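Long-range contacts in VMB-1 (Vibrio alginolyticus, PDB 6JV4), which probably hydrolyses beta-lactam antibiotics to substituted beta-amino acids, using a two-zinc active site of the subclass B1 metallo-beta-lactamase kind: residues A[47-53]-A[73-79]; A[140-144]-A[162-166]. One frame throughout, in Å; residues are numbered along the deposited sequence.

Interaction 1 (47-53 with 73-79) and interaction 2 (140-144 with 162-166) belong to different halves of one domain and lie on opposite sides of the chain's centre, about 23 Å apart between centres. Both are largely buried, though interaction 1 runs out to exposed residues at the end holding T47, T74 and K76. It pairs neighbouring strands of the seven-stranded sheet, and its chemistry is mostly backbone hydrogen bonding. Interaction 2 joins two loops that follow strands of the five-stranded sheet; no hydrogen bond crosses it, and side chains meet over ring faces instead. Interaction 2 supplies a ligand to each zinc ion, whereas interaction 1 only approaches the metals at D53.

Interaction 1: residues A[47-53]-A[73-79]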
ATOM      1  N   THR A  47       4.794  -4.841 -21.175  1.00 19.98           N
ATOM      2  CA  THR A  47       5.879  -3.829 -21.129  1.00 23.76           C
ATOM      3  C   THR A  47       5.475  -2.658 -20.236  1.00 23.01           C
ATOM      4  O   THR A  47       6.217  -1.678 -20.238  1.00 23.58           O
ATOM      5  CB  THR A  47       6.288  -3.324 -22.514  1.00 25.17           C
ATOM      6  OG1 THR A  47       5.130  -2.764 -23.119  1.00 26.00           O
ATOM      7  CG2 THR A  47       6.883  -4.438 -23.343  1.00 30.56           C
ATOM      8  N   GLU A  48       4.328  -2.744 -19.560  1.00 18.99           N
ATOM      9  CA  GLU A  48       3.866  -1.632 -18.700  1.00 19.33           C
ATOM     10  C   GLU A  48       4.121  -2.019 -17.239  1.00 17.54           C
ATOM     11  O   GLU A  48       3.963  -3.179 -16.866  1.00 19.90           O
ATOM     12  CB  GLU A  48       2.402  -1.319 -18.965  1.00 21.10           C
ATOM     13  CG  GLU A  48       2.143  -0.965 -20.424  1.00 25.15           C
ATOM     14  CD  GLU A  48       0.683  -0.678 -20.711  1.00 27.17           C
ATOM     15  OE1 GLU A  48      -0.194  -1.270 -20.045  1.00 27.56           O
ATOM     16  OE2 GLU A  48       0.437   0.119 -21.632  1.00 33.22           O
ATOM     17  N   ALA A  49       4.536  -1.048 -16.450  1.00 14.89           N
ATOM     18  CA  ALA A  49       4.726  -1.245 -15.003  1.00 13.76           C
ATOM     19  C   ALA A  49       3.808  -0.290 -14.265  1.00 13.82           C
ATOM     20  O   ALA A  49       3.475   0.811 -14.769  1.00 13.67           O
ATOM     21  CB  ALA A  49       6.152  -0.971 -14.598  1.00 13.32           C
ATOM     22  N   HIS A  50       3.500  -0.686 -13.031  1.00 12.54           N
ATOM     23  CA  HIS A  50       2.550   0.050 -12.188  1.00 12.39           C
ATOM     24  C   HIS A  50       3.057   0.030 -10.761  1.00 10.98           C
ATOM     25  O   HIS A  50       3.580  -1.010 -10.342  1.00 11.85           O
ATOM     26  CB  HIS A  50       1.188  -0.599 -12.291  1.00 13.16           C
ATOM     27  CG  HIS A  50       0.674  -0.706 -13.685  1.00 13.81           C
ATOM     28  ND1 HIS A  50      -0.162   0.247 -14.214  1.00 14.46           N
ATOM     29  CD2 HIS A  50       0.824  -1.661 -14.630  1.00 15.50           C
ATOM     30  CE1 HIS A  50      -0.511  -0.130 -15.445  1.00 16.15           C
ATOM     31  NE2 HIS A  50       0.067  -1.286 -15.709  1.00 15.16           N
ATOM     32  N   MET A  51       2.955   1.144 -10.066  1.00 10.54           N
ATOM     33  CA  MET A  51       3.329   1.201  -8.629  1.00 11.15           C
ATOM     34  C   MET A  51       2.099   1.030  -7.758  1.00 10.02           C
ATOM     35  O   MET A  51       1.039   1.647  -8.049  1.00 10.05           O
ATOM     36  CB  MET A  51       3.992   2.533  -8.265  1.00 12.48           C
ATOM     37  CG  MET A  51       5.277   2.732  -8.902  1.00 15.04           C
ATOM     38  SD  MET A  51       5.960   4.302  -8.215  1.00 17.85           S
ATOM     39  CE  MET A  51       7.130   4.616  -9.527  1.00 19.28           C
ATOM     40  N   ILE A  52       2.260   0.310  -6.654  1.00  9.55           N
ATOM     41  CA  ILE A  52       1.313   0.272  -5.530  1.00  9.25           C
ATOM     42  C   ILE A  52       2.055   0.918  -4.355  1.00  8.98           C
ATOM     43  O   ILE A  52       3.005   0.295  -3.885  1.00  8.10           O
ATOM     44  CB  ILE A  52       0.828  -1.162  -5.249  1.00  9.44           C
ATOM     45  CG1 ILE A  52       0.101  -1.744  -6.477  1.00 10.28           C
ATOM     46  CG2 ILE A  52      -0.043  -1.163  -4.007  1.00 10.06           C
ATOM     47  CD1 ILE A  52      -0.243  -3.190  -6.292  1.00 11.41           C
ATOM     48  N   ASP A  53       1.670   2.149  -4.032  1.00  8.63           N
ATOM     49  CA  ASP A  53       2.367   3.066  -3.104  1.00  9.33           C
ATOM     50  C   ASP A  53       3.661   3.564  -3.775  1.00 10.26           C
ATOM     51  O   ASP A  53       4.274   2.859  -4.584  1.00 10.63           O
ATOM     52  CB  ASP A  53       2.576   2.482  -1.714  1.00  8.95           C
ATOM     53  CG  ASP A  53       1.307   2.337  -0.874  1.00  9.66           C
ATOM     54  OD1 ASP A  53       0.175   2.716  -1.366  1.00  9.93           O
ATOM     55  OD2 ASP A  53       1.475   1.987   0.337  1.00 11.06           O
ATOM     56  N   LEU A  73      10.745  -1.079 -19.462  1.00 22.40           N
ATOM     57  CA  LEU A  73       9.304  -0.928 -19.143  1.00 20.47           C
ATOM     58  C   LEU A  73       8.899   0.546 -19.126  1.00 21.11           C
ATOM     59  O   LEU A  73       9.750   1.397 -18.885  1.00 22.63           O
ATOM     60  CB  LEU A  73       9.072  -1.576 -17.778  1.00 18.93           C
ATOM     61  CG  LEU A  73       9.460  -3.045 -17.650  1.00 19.33           C
ATOM     62  CD1 LEU A  73       9.355  -3.503 -16.202  1.00 20.67           C
ATOM     63  CD2 LEU A  73       8.607  -3.937 -18.561  1.00 20.93           C
ATOM     64  N   THR A  74       7.630   0.817 -19.416  1.00 19.94           N
ATOM     65  CA  THR A  74       6.966   2.133 -19.288  1.00 21.09           C
ATOM     66  C   THR A  74       6.208   2.167 -17.948  1.00 22.06           C
ATOM     67  O   THR A  74       5.333   1.302 -17.731  1.00 20.04           O
ATOM     68  CB  THR A  74       5.974   2.386 -20.419  1.00 23.01           C
ATOM     69  OG1 THR A  74       6.781   2.339 -21.591  1.00 28.72           O
ATOM     70  CG2 THR A  74       5.309   3.739 -20.366  1.00 27.52           C
ATOM     71  N   ILE A  75       6.483   3.167 -17.124  1.00 21.07           N
ATOM     72  CA  ILE A  75       5.704   3.357 -15.873  1.00 20.65           C
ATOM     73  C   ILE A  75       4.389   4.045 -16.253  1.00 20.05           C
ATOM     74  O   ILE A  75       4.398   5.247 -16.585  1.00 20.73           O
ATOM     75  CB  ILE A  75       6.571   4.070 -14.817  1.00 23.25           C
ATOM     76  CG1 ILE A  75       5.714   4.468 -13.610  1.00 24.10           C
ATOM     77  CG2 ILE A  75       7.328   5.275 -15.392  1.00 27.64           C
ATOM     78  CD1 ILE A  75       5.217   3.311 -12.813  1.00 26.56           C
ATOM     79  N   LYS A  76       3.295   3.295 -16.215  1.00 18.01           N
ATOM     80  CA  LYS A  76       1.953   3.677 -16.719  1.00 18.65           C
ATOM     81  C   LYS A  76       1.129   4.362 -15.634  1.00 18.25           C
ATOM     82  O   LYS A  76       0.407   5.346 -15.923  1.00 17.03           O
ATOM     83  CB  LYS A  76       1.156   2.466 -17.220  1.00 23.94           C
ATOM     84  CG  LYS A  76       1.404   2.140 -18.682  1.00 30.89           C
ATOM     85  CD  LYS A  76       0.946   3.252 -19.619  1.00 36.20           C
ATOM     86  CE  LYS A  76       1.295   2.980 -21.064  1.00 41.26           C
ATOM     87  NZ  LYS A  76       0.789   4.060 -21.944  1.00 45.38           N
ATOM     88  N   SER A  77       1.130   3.819 -14.428  1.00 15.18           N
ATOM     89  CA  SER A  77       0.243   4.407 -13.407  1.00 13.32           C
ATOM     90  C   SER A  77       0.700   3.957 -12.033  1.00 13.42           C
ATOM     91  O   SER A  77       1.486   3.046 -11.944  1.00 12.33           O
ATOM     92  CB  SER A  77      -1.194   4.043 -13.653  1.00 13.42           C
ATOM     93  OG  SER A  77      -1.426   2.657 -13.369  1.00 13.80           O
ATOM     94  N   ALA A  78       0.192   4.637 -11.013  1.00 11.49           N
ATOM     95  CA  ALA A  78       0.400   4.258  -9.609  1.00 10.32           C
ATOM     96  C   ALA A  78      -0.941   4.361  -8.909  1.00  9.63           C
ATOM     97  O   ALA A  78      -1.751   5.271  -9.234  1.00  9.95           O
ATOM     98  CB  ALA A  78       1.411   5.150  -8.965  1.00 10.20           C
ATOM     99  N   VAL A  79      -1.149   3.511  -7.909  1.00  9.79           N
ATOM    100  CA  VAL A  79      -2.285   3.637  -6.977  1.00  9.54           C
ATOM    101  C   VAL A  79      -1.705   3.840  -5.580  1.00  8.64           C
ATOM    102  O   VAL A  79      -0.660   3.225  -5.244  1.00  9.92           O
ATOM    103  CB  VAL A  79      -3.238   2.429  -7.011  1.00  9.65           C
ATOM    104  CG1 VAL A  79      -2.553   1.127  -6.611  1.00 10.24           C
ATOM    105  CG2 VAL A  79      -4.476   2.667  -6.160  1.00 10.79           C
TER
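H50 and S77 are tied side chain to side chain across two parallel strands: ND1 of H50 lies 2.8 Å from OG of S77, which meets the imidazole at its edge, in the ring plane. Either group could donate. With chi1 at 71°, OG of S77 sits between its own backbone N and carbonyl carbon, turned to the face that carries the histidine. Next to it, CB of K76 comes 3.6 Å from CE1 of H50; the lysine then bends at chi2 and crosses E48, whose OE2 stays 4.0 Å from NZ of K76, a long salt bridge at the more exposed end of the pair.

Along the backbone, T74 N donates to T47 O, A49 N to T74 O (2.8 Å) and K76 N to A49 O. M51 N then donates to S77 O, 3.0 Å away, so K76 and S77 together face H50 in a beta bulge. Normal pairing resumes with V79 N to M51 O and a nearly straight D53 N to V79 O bond (176°). On the other face, under helix 58-70 of this beta-alpha-beta unit, M51 CB packs 3.7 Å from A78 CB. D53 OD1 is taken by T81 OG1.

The bulge has a price, since S77 N is buried without a partner; the K76 N–A49 O and M51 N–S77 O bonds flanking it, with the H50–S77 side-chain bond, probably hold the strands together there.

Interaction 2: residues A[140-144]-A[162-166]; sequences PGAGH and GCFVK. With ZN (zinc ion), chain E; ZN (zinc ion), chain F.
The imidazole of H144 lies with one face against C163, whose CB stands 3.6 Å from the ring centroid and 23° off the ring normal, displaced toward the CD2 and NE2 rim. SG of C163 lies more obliquely to the same ring and points past it. The two residues serve different metals: NE2 of H144 binds one zinc ion at 2.0 Å, and SG of C163 binds the other at 2.3 Å. Chi1 of 169° turns CG of H144 opposite its own N, which carries the ring over the cysteine; CB of H144 rests 3.3 Å from the carbonyl O of C163. H82 and H84 complete the histidine set of the first zinc, their rings roughly perpendicular to that of H144; D86 and H205 join C163 on the second. This is the three-histidine and Asp-Cys-His pair of sites of subclass B1 enzymes, built on loops at the edge of the metallo-beta-lactamase alpha-beta/beta-alpha fold.

C163 and F164 occupy the two central positions of a type I turn from G162 to V165, closed by V165 N to G162 O at 3.0 Å. F164 extends from it the other way, toward P140. CG of the proline sits over one face of the phenyl ring, 4.0 Å from its centroid in a CH-pi contact. At the phenyl edge, near its plane, CA of G143 lies 4.1 Å from CE1 of F164; G143 has no CB, so its CA can lie against the ring here. W184, which begins helix 184-194, stacks on F164 and also takes its carbonyl O through NE1.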
ATOM      1  N   PRO A 140     -12.201  -1.906   2.279  1.00  8.03           N
ATOM      2  CA  PRO A 140     -12.855  -2.760   3.285  1.00  8.90           C
ATOM      3  C   PRO A 140     -13.609  -1.990   4.379  1.00  9.37           C
ATOM      4  O   PRO A 140     -14.282  -2.576   5.200  1.00  9.91           O
ATOM      5  CB  PRO A 140     -11.622  -3.491   3.843  1.00  8.52           C
ATOM      6  CG  PRO A 140     -10.577  -2.428   3.883  1.00  8.48           C
ATOM      7  CD  PRO A 140     -10.767  -1.729   2.562  1.00  8.52           C
ATOM      8  N   GLY A 141     -13.426  -0.668   4.410  1.00  8.77           N
ATOM      9  CA  GLY A 141     -13.851   0.173   5.521  1.00  8.72           C
ATOM     10  C   GLY A 141     -12.666   0.737   6.284  1.00  8.26           C
ATOM     11  O   GLY A 141     -11.504   0.403   5.982  1.00  7.57           O
ATOM     12  N   ALA A 142     -12.948   1.550   7.297  1.00  7.79           N
ATOM     13  CA  ALA A 142     -11.867   2.216   8.065  1.00  8.23           C
ATOM     14  C   ALA A 142     -11.035   1.223   8.872  1.00  8.25           C
ATOM     15  O   ALA A 142     -11.569   0.168   9.349  1.00  8.10           O
ATOM     16  CB  ALA A 142     -12.521   3.261   8.922  1.00  9.04           C
ATOM     17  N   GLY A 143      -9.772   1.561   9.092  1.00  8.05           N
ATOM     18  CA  GLY A 143      -8.908   0.823  10.028  1.00  8.22           C
ATOM     19  C   GLY A 143      -7.763   1.701  10.454  1.00  8.12           C
ATOM     20  O   GLY A 143      -7.940   2.583  11.310  1.00  7.74           O
ATOM     21  N   HIS A 144      -6.623   1.495   9.847  1.00  8.18           N
ATOM     22  CA  HIS A 144      -5.439   2.358  10.061  1.00  7.78           C
ATOM     23  C   HIS A 144      -5.799   3.821   9.775  1.00  7.60           C
ATOM     24  O   HIS A 144      -5.348   4.732  10.528  1.00  6.96           O
ATOM     25  CB  HIS A 144      -4.308   1.856   9.201  1.00  8.95           C
ATOM     26  CG  HIS A 144      -3.161   2.803   9.161  1.00  9.07           C
ATOM     27  ND1 HIS A 144      -2.349   2.999  10.259  1.00  9.43           N
ATOM     28  CD2 HIS A 144      -2.723   3.645   8.203  1.00  9.51           C
ATOM     29  CE1 HIS A 144      -1.412   3.873   9.913  1.00  9.59           C
ATOM     30  NE2 HIS A 144      -1.597   4.272   8.686  1.00  9.29           N
ATOM     31  N   GLY A 162      -1.062  -2.970   2.772  1.00  7.97           N
ATOM     32  CA  GLY A 162      -0.670  -1.619   3.152  1.00  7.65           C
ATOM     33  C   GLY A 162      -0.752  -1.431   4.645  1.00  7.88           C
ATOM     34  O   GLY A 162      -0.669  -2.433   5.421  1.00  8.34           O
ATOM     35  N   CYS A 163      -0.934  -0.206   5.104  1.00  8.08           N
ATOM     36  CA  CYS A 163      -0.867   0.046   6.557  1.00  9.94           C
ATOM     37  C   CYS A 163      -2.095  -0.441   7.317  1.00  8.85           C
ATOM     38  O   CYS A 163      -2.056  -0.448   8.543  1.00  9.90           O
ATOM     39  CB  CYS A 163      -0.537   1.494   6.827  1.00 11.56           C
ATOM     40  SG  CYS A 163       1.147   1.819   6.228  1.00 12.76           S
ATOM     41  N   PHE A 164      -3.147  -0.880   6.614  1.00  8.53           N
ATOM     42  CA  PHE A 164      -4.294  -1.588   7.194  1.00  8.01           C
ATOM     43  C   PHE A 164      -3.877  -2.934   7.777  1.00  7.47           C
ATOM     44  O   PHE A 164      -4.668  -3.470   8.642  1.00  6.49           O
ATOM     45  CB  PHE A 164      -5.291  -1.798   6.066  1.00  7.47           C
ATOM     46  CG  PHE A 164      -6.591  -2.467   6.417  1.00  7.34           C
ATOM     47  CD1 PHE A 164      -7.550  -1.788   7.149  1.00  7.40           C
ATOM     48  CD2 PHE A 164      -6.862  -3.749   5.960  1.00  6.77           C
ATOM     49  CE1 PHE A 164      -8.764  -2.378   7.444  1.00  7.16           C
ATOM     50  CE2 PHE A 164      -8.051  -4.362   6.325  1.00  7.50           C
ATOM     51  CZ  PHE A 164      -9.016  -3.667   7.025  1.00  7.26           C
ATOM     52  N   VAL A 165      -2.771  -3.509   7.314  1.00  7.06           N
ATOM     53  CA  VAL A 165      -2.299  -4.835   7.826  1.00  7.55           C
ATOM     54  C   VAL A 165      -0.961  -4.639   8.547  1.00  7.28           C
ATOM     55  O   VAL A 165      -0.019  -4.068   7.973  1.00  8.23           O
ATOM     56  CB  VAL A 165      -2.199  -5.889   6.715  1.00  7.33           C
ATOM     57  CG1 VAL A 165      -1.692  -7.222   7.237  1.00  7.32           C
ATOM     58  CG2 VAL A 165      -3.539  -6.011   5.992  1.00  7.39           C
ATOM     59  N   LYS A 166      -0.898  -5.129   9.789  1.00  7.59           N
ATOM     60  CA  LYS A 166       0.360  -5.105  10.570  1.00  8.43           C
ATOM     61  C   LYS A 166       1.128  -6.402  10.303  1.00  8.76           C
ATOM     62  O   LYS A 166       0.549  -7.412   9.897  1.00  8.78           O
ATOM     63  CB  LYS A 166       0.044  -4.983  12.067  1.00  9.25           C
ATOM     64  CG  LYS A 166      -0.855  -3.818  12.450  1.00 11.15           C
ATOM     65  CD  LYS A 166      -0.332  -2.464  11.981  1.00 13.65           C
ATOM     66  CE  LYS A 166       0.931  -1.995  12.662  1.00 16.52           C
ATOM     67  NZ  LYS A 166       1.265  -0.600  12.256  1.00 19.47           N
TER
HETATM   68 ZN    ZN E 301      -0.458   5.559   7.603  1.00 10.96          ZN
HETATM   69 ZN    ZN F 302       2.430   3.303   7.518  1.00 21.21          ZN